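Local structure of periplasmic binding protein (Mycobacterium smegmatis, 4MDY) at residues Ile220-Thr234 with Val249-Thr263. The protein probably serves as the solute-binding component of an ABC transporter, capturing a ligand, likely an iron complex, outside the membrane for import. Residues are numbered along the deposited sequence; the frame is centred on the assembly and turned at random.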
loop_
_atom_site.group_PDB
_atom_site.type_symbol
_atom_site.label_atom_id
_atom_site.label_comp_id
_atom_site.label_asym_id
_atom_site.label_seq_id
_atom_site.Cartn_x
_atom_site.Cartn_y
_atom_site.Cartn_z
ATOM N N ILE A 220 -10.964 -21.041 -11.855
ATOM C CA ILE A 220 -11.569 -19.734 -11.614
ATOM C C ILE A 220 -13.000 -19.823 -11.083
ATOM O O ILE A 220 -13.324 -19.199 -10.071
ATOM C CB ILE A 220 -11.539 -18.867 -12.885
ATOM C CG1 ILE A 220 -10.105 -18.446 -13.183
ATOM C CG2 ILE A 220 -12.407 -17.632 -12.724
ATOM C CD1 ILE A 220 -9.926 -17.855 -14.564
ATOM N N ALA A 221 -13.847 -20.582 -11.769
ATOM C CA ALA A 221 -15.238 -20.758 -11.350
ATOM C C ALA A 221 -15.305 -21.398 -9.962
ATOM O O ALA A 221 -16.005 -20.909 -9.082
ATOM C CB ALA A 221 -16.007 -21.596 -12.358
ATOM N N SER A 222 -14.536 -22.462 -9.781
ATOM C CA SER A 222 -14.487 -23.205 -8.525
ATOM C C SER A 222 -14.193 -22.291 -7.318
ATOM O O SER A 222 -14.806 -22.429 -6.267
ATOM C CB SER A 222 -13.431 -24.317 -8.647
ATOM O OG SER A 222 -13.121 -24.894 -7.400
ATOM N N VAL A 223 -13.269 -21.348 -7.481
ATOM C CA VAL A 223 -12.869 -20.473 -6.379
ATOM C C VAL A 223 -13.724 -19.216 -6.248
ATOM O O VAL A 223 -14.167 -18.873 -5.137
ATOM C CB VAL A 223 -11.394 -20.063 -6.512
ATOM C CG1 VAL A 223 -10.986 -19.157 -5.355
ATOM C CG2 VAL A 223 -10.514 -21.300 -6.558
ATOM N N LEU A 224 -13.940 -18.530 -7.370
ATOM C CA LEU A 224 -14.609 -17.226 -7.369
ATOM C C LEU A 224 -16.110 -17.315 -7.098
ATOM O O LEU A 224 -16.686 -16.393 -6.524
ATOM C CB LEU A 224 -14.343 -16.445 -8.671
ATOM C CG LEU A 224 -13.061 -15.605 -8.700
ATOM C CD1 LEU A 224 -11.833 -16.446 -8.429
ATOM C CD2 LEU A 224 -12.910 -14.856 -10.020
ATOM N N ASP A 225 -16.747 -18.418 -7.485
ATOM C CA ASP A 225 -18.178 -18.566 -7.212
ATOM C C ASP A 225 -18.448 -18.825 -5.727
ATOM O O ASP A 225 -19.599 -18.858 -5.311
ATOM C CB ASP A 225 -18.815 -19.646 -8.096
ATOM C CG ASP A 225 -18.969 -19.204 -9.553
ATOM O OD1 ASP A 225 -19.039 -17.982 -9.821
ATOM O OD2 ASP A 225 -19.036 -20.089 -10.434
ATOM N N GLY A 226 -17.389 -18.993 -4.935
ATOM C CA GLY A 226 -17.519 -19.089 -3.477
ATOM C C GLY A 226 -17.689 -17.757 -2.752
ATOM O O GLY A 226 -17.946 -17.743 -1.545
ATOM N N ALA A 227 -17.546 -16.643 -3.474
ATOM C CA ALA A 227 -17.582 -15.305 -2.872
ATOM C C ALA A 227 -18.899 -14.585 -3.139
ATOM O O ALA A 227 -19.560 -14.822 -4.158
ATOM C CB ALA A 227 -16.418 -14.464 -3.379
ATOM N N ASP A 228 -19.270 -13.714 -2.202
ATOM C CA ASP A 228 -20.443 -12.852 -2.328
ATOM C C ASP A 228 -20.136 -11.553 -3.088
ATOM O O ASP A 228 -21.027 -10.953 -3.682
ATOM C CB ASP A 228 -20.985 -12.516 -0.942
ATOM C CG ASP A 228 -21.479 -13.744 -0.206
ATOM O OD1 ASP A 228 -22.274 -14.507 -0.804
ATOM O OD2 ASP A 228 -21.064 -13.961 0.954
ATOM N N VAL A 229 -18.878 -11.121 -3.046
ATOM C CA VAL A 229 -18.436 -9.926 -3.749
ATOM C C VAL A 229 -16.986 -10.111 -4.198
ATOM O O VAL A 229 -16.160 -10.634 -3.448
ATOM C CB VAL A 229 -18.589 -8.653 -2.868
ATOM C CG1 VAL A 229 -17.810 -8.773 -1.562
ATOM C CG2 VAL A 229 -18.156 -7.400 -3.620
ATOM N N LEU A 230 -16.699 -9.713 -5.436
ATOM C CA LEU A 230 -15.337 -9.708 -5.965
ATOM C C LEU A 230 -14.920 -8.268 -6.182
ATOM O O LEU A 230 -15.631 -7.497 -6.825
ATOM C CB LEU A 230 -15.244 -10.459 -7.298
ATOM C CG LEU A 230 -15.791 -11.881 -7.341
ATOM C CD1 LEU A 230 -15.600 -12.446 -8.739
ATOM C CD2 LEU A 230 -15.121 -12.769 -6.307
ATOM N N ILE A 231 -13.759 -7.916 -5.644
ATOM C CA ILE A 231 -13.203 -6.582 -5.783
ATOM C C ILE A 231 -12.019 -6.701 -6.720
ATOM O O ILE A 231 -10.983 -7.226 -6.348
ATOM C CB ILE A 231 -12.771 -6.015 -4.411
ATOM C CG1 ILE A 231 -13.938 -6.081 -3.418
ATOM C CG2 ILE A 231 -12.268 -4.587 -4.554
ATOM C CD1 ILE A 231 -13.535 -5.892 -1.973
ATOM N N TRP A 232 -12.198 -6.248 -7.955
ATOM C CA TRP A 232 -11.126 -6.280 -8.942
ATOM C C TRP A 232 -10.443 -4.920 -8.944
ATOM O O TRP A 232 -11.098 -3.893 -9.144
ATOM C CB TRP A 232 -11.681 -6.551 -10.330
ATOM C CG TRP A 232 -12.507 -7.787 -10.466
ATOM C CD1 TRP A 232 -13.833 -7.935 -10.149
ATOM C CD2 TRP A 232 -12.078 -9.048 -10.988
ATOM N NE1 TRP A 232 -14.250 -9.211 -10.439
ATOM C CE2 TRP A 232 -13.193 -9.918 -10.951
ATOM C CE3 TRP A 232 -10.858 -9.533 -11.476
ATOM C CZ2 TRP A 232 -13.127 -11.236 -11.399
ATOM C CZ3 TRP A 232 -10.794 -10.843 -11.929
ATOM C CH2 TRP A 232 -11.926 -11.682 -11.886
ATOM N N THR A 233 -9.129 -4.902 -8.744
ATOM C CA THR A 233 -8.407 -3.640 -8.629
ATOM C C THR A 233 -8.001 -3.128 -10.012
ATOM O O THR A 233 -6.818 -2.954 -10.324
ATOM C CB THR A 233 -7.205 -3.749 -7.674
ATOM O OG1 THR A 233 -6.311 -4.775 -8.122
ATOM C CG2 THR A 233 -7.705 -4.067 -6.254
ATOM N N THR A 234 -9.019 -2.905 -10.837
ATOM C CA THR A 234 -8.853 -2.307 -12.153
ATOM C C THR A 234 -8.367 -0.867 -12.028
ATOM O O THR A 234 -8.673 -0.190 -11.045
ATOM C CB THR A 234 -10.182 -2.322 -12.941
ATOM O OG1 THR A 234 -11.249 -1.836 -12.113
ATOM C CG2 THR A 234 -10.511 -3.723 -13.405
ATOM N N VAL A 249 -14.849 -15.344 -16.965
ATOM C CA VAL A 249 -15.285 -14.244 -16.109
ATOM C C VAL A 249 -16.750 -13.896 -16.406
ATOM O O VAL A 249 -17.549 -13.706 -15.483
ATOM C CB VAL A 249 -14.356 -13.010 -16.234
ATOM C CG1 VAL A 249 -14.888 -11.833 -15.429
ATOM C CG2 VAL A 249 -12.950 -13.353 -15.759
ATOM N N ALA A 250 -17.110 -13.873 -17.690
ATOM C CA ALA A 250 -18.486 -13.574 -18.114
ATOM C C ALA A 250 -19.549 -14.490 -17.483
ATOM O O ALA A 250 -20.690 -14.065 -17.284
ATOM C CB ALA A 250 -18.585 -13.621 -19.633
ATOM N N GLN A 251 -19.177 -15.732 -17.164
ATOM C CA GLN A 251 -20.120 -16.702 -16.603
ATOM C C GLN A 251 -20.013 -16.879 -15.093
ATOM O O GLN A 251 -20.697 -17.722 -14.519
ATOM C CB GLN A 251 -19.951 -18.050 -17.290
ATOM C CG GLN A 251 -20.388 -18.014 -18.736
ATOM C CD GLN A 251 -20.515 -19.395 -19.336
ATOM O OE1 GLN A 251 -19.603 -20.220 -19.224
ATOM N NE2 GLN A 251 -21.654 -19.657 -19.981
ATOM N N LEU A 252 -19.168 -16.092 -14.448
ATOM C CA LEU A 252 -19.113 -16.108 -12.998
ATOM C C LEU A 252 -20.467 -15.709 -12.424
ATOM O O LEU A 252 -21.156 -14.863 -12.983
ATOM C CB LEU A 252 -18.037 -15.151 -12.493
ATOM C CG LEU A 252 -16.595 -15.587 -12.767
ATOM C CD1 LEU A 252 -15.636 -14.466 -12.395
ATOM C CD2 LEU A 252 -16.259 -16.862 -12.001
ATOM N N ALA A 253 -20.841 -16.322 -11.306
ATOM C CA ALA A 253 -22.040 -15.923 -10.579
ATOM C C ALA A 253 -21.984 -14.429 -10.238
ATOM O O ALA A 253 -22.987 -13.732 -10.332
ATOM C CB ALA A 253 -22.195 -16.755 -9.316
ATOM N N ALA A 254 -20.800 -13.937 -9.873
ATOM C CA ALA A 254 -20.617 -12.523 -9.575
ATOM C C ALA A 254 -20.948 -11.635 -10.772
ATOM O O ALA A 254 -21.514 -10.554 -10.599
ATOM C CB ALA A 254 -19.196 -12.256 -9.112
ATOM N N THR A 255 -20.595 -12.079 -11.976
ATOM C CA THR A 255 -20.899 -11.299 -13.177
ATOM C C THR A 255 -22.402 -11.332 -13.455
ATOM O O THR A 255 -22.994 -10.307 -13.743
ATOM C CB THR A 255 -20.079 -11.775 -14.391
ATOM O OG1 THR A 255 -18.682 -11.726 -14.064
ATOM C CG2 THR A 255 -20.332 -10.890 -15.614
ATOM N N ARG A 256 -22.998 -12.516 -13.325
ATOM C CA ARG A 256 -24.429 -12.701 -13.563
ATOM C C ARG A 256 -25.269 -11.887 -12.591
ATOM O O ARG A 256 -26.281 -11.301 -12.979
ATOM C CB ARG A 256 -24.809 -14.178 -13.430
ATOM C CG ARG A 256 -24.340 -15.065 -14.569
ATOM C CD ARG A 256 -25.074 -16.398 -14.543
ATOM N NE ARG A 256 -26.524 -16.220 -14.452
ATOM C CZ ARG A 256 -27.373 -16.443 -15.449
ATOM N NH1 ARG A 256 -28.670 -16.249 -15.268
ATOM N NH2 ARG A 256 -26.932 -16.866 -16.623
ATOM N N ARG A 257 -24.846 -11.854 -11.329
ATOM C CA ARG A 257 -25.620 -11.205 -10.274
ATOM C C ARG A 257 -25.124 -9.789 -9.974
ATOM O O ARG A 257 -25.551 -9.181 -8.996
ATOM C CB ARG A 257 -25.575 -12.021 -8.974
ATOM C CG ARG A 257 -25.414 -13.524 -9.136
ATOM C CD ARG A 257 -26.714 -14.296 -9.144
ATOM N NE ARG A 257 -27.069 -14.683 -10.507
ATOM C CZ ARG A 257 -27.691 -15.812 -10.833
ATOM N NH1 ARG A 257 -27.955 -16.069 -12.101
ATOM N NH2 ARG A 257 -28.025 -16.687 -9.899
ATOM N N ASP A 258 -24.221 -9.270 -10.803
ATOM C CA ASP A 258 -23.723 -7.898 -10.642
ATOM C C ASP A 258 -23.083 -7.680 -9.264
ATOM O O ASP A 258 -23.385 -6.702 -8.582
ATOM C CB ASP A 258 -24.867 -6.900 -10.851
ATOM C CG ASP A 258 -24.383 -5.467 -11.040
ATOM O OD1 ASP A 258 -23.370 -5.247 -11.737
ATOM O OD2 ASP A 258 -25.040 -4.552 -10.504
ATOM N N ARG A 259 -22.197 -8.596 -8.877
ATOM C CA ARG A 259 -21.482 -8.535 -7.587
ATOM C C ARG A 259 -19.976 -8.302 -7.775
ATOM O O ARG A 259 -19.182 -8.527 -6.852
ATOM C CB ARG A 259 -21.722 -9.805 -6.762
ATOM C CG ARG A 259 -23.188 -10.195 -6.609
ATOM C CD ARG A 259 -24.010 -9.187 -5.808
ATOM N NE ARG A 259 -25.307 -8.913 -6.447
ATOM C CZ ARG A 259 -26.506 -9.329 -6.028
ATOM N NH1 ARG A 259 -27.583 -9.001 -6.735
ATOM N NH2 ARG A 259 -26.651 -10.060 -4.924
ATOM N N ASN A 260 -19.598 -7.849 -8.972
ATOM C CA ASN A 260 -18.250 -7.375 -9.234
ATOM C C ASN A 260 -18.142 -5.907 -8.875
ATOM O O ASN A 260 -19.027 -5.115 -9.211
ATOM C CB ASN A 260 -17.881 -7.518 -10.706
ATOM C CG ASN A 260 -17.711 -8.963 -11.139
ATOM O OD1 ASN A 260 -17.093 -9.775 -10.448
ATOM N ND2 ASN A 260 -18.230 -9.278 -12.312
ATOM N N ILE A 261 -17.063 -5.558 -8.187
ATOM C CA ILE A 261 -16.646 -4.185 -8.040
ATOM C C ILE A 261 -15.384 -3.990 -8.878
ATOM O O ILE A 261 -14.376 -4.667 -8.666
ATOM C CB ILE A 261 -16.360 -3.830 -6.569
ATOM C CG1 ILE A 261 -17.642 -3.960 -5.738
ATOM C CG2 ILE A 261 -15.813 -2.415 -6.464
ATOM C CD1 ILE A 261 -17.440 -3.911 -4.244
ATOM N N PHE A 262 -15.451 -3.073 -9.835
ATOM C CA PHE A 262 -14.287 -2.695 -10.617
ATOM C C PHE A 262 -13.859 -1.315 -10.127
ATOM O O PHE A 262 -14.547 -0.319 -10.353
ATOM C CB PHE A 262 -14.596 -2.694 -12.119
ATOM C CG PHE A 262 -15.074 -4.028 -12.641
ATOM C CD1 PHE A 262 -14.189 -5.087 -12.803
ATOM C CD2 PHE A 262 -16.412 -4.231 -12.954
ATOM C CE1 PHE A 262 -14.622 -6.318 -13.283
ATOM C CE2 PHE A 262 -16.849 -5.456 -13.426
ATOM C CZ PHE A 262 -15.955 -6.499 -13.596
ATOM N N THR A 263 -12.729 -1.271 -9.426
ATOM C CA THR A 263 -12.276 -0.046 -8.794
ATOM C C THR A 263 -11.916 1.006 -9.833
ATOM O O THR A 263 -11.526 0.687 -10.961
ATOM C CB THR A 263 -11.037 -0.279 -7.911
ATOM O OG1 THR A 263 -9.961 -0.778 -8.720
ATOM C CG2 THR A 263 -11.351 -1.260 -6.780
HETATM O O HOH W 1 -18.618 -15.546 -8.764
HETATM O O HOH W 2 -19.083 -19.590 -13.149
#
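L230 and W232 pack beside N260 and F262 where strand 260-262, the edge of a four-stranded parallel sheet, runs along strand 229-233, the helical segment between them making a beta-alpha-beta crossover. Four alternating backbone hydrogen bonds, L230 N to R259 O the first, join them. On the W232 face the packing is tight. W232 NE1 donates to N260 OD1 at 2.9 Å; the oxygen sits in the ring plane, yet NE1 stands above the amide's carbonyl plane, 61° out of it and off the lone pairs. N260 ND2 donates in the amide plane to T255 OG1, so bonds at both ends limit the amide's rotation. F262 brings CE1 over one indole face, 3.6 Å from W232 CD1, the planes 25° apart but slid until little overlaps. L252 packs against helix 220-224, its CD1 3.6 Å from L224 CD2. On the other face V229 and I261 pack on helix 279-294 and on each other. Toward solvent the contact loosens: D225 OD1 accepts from A253 N, and two waters bridge its carboxylate to A254 N and Q251 O. At the far end T263 OG1 donates to T234 O at 2.7 Å and, reciprocally, T234 OG1 to T263 O at 2.8 Å.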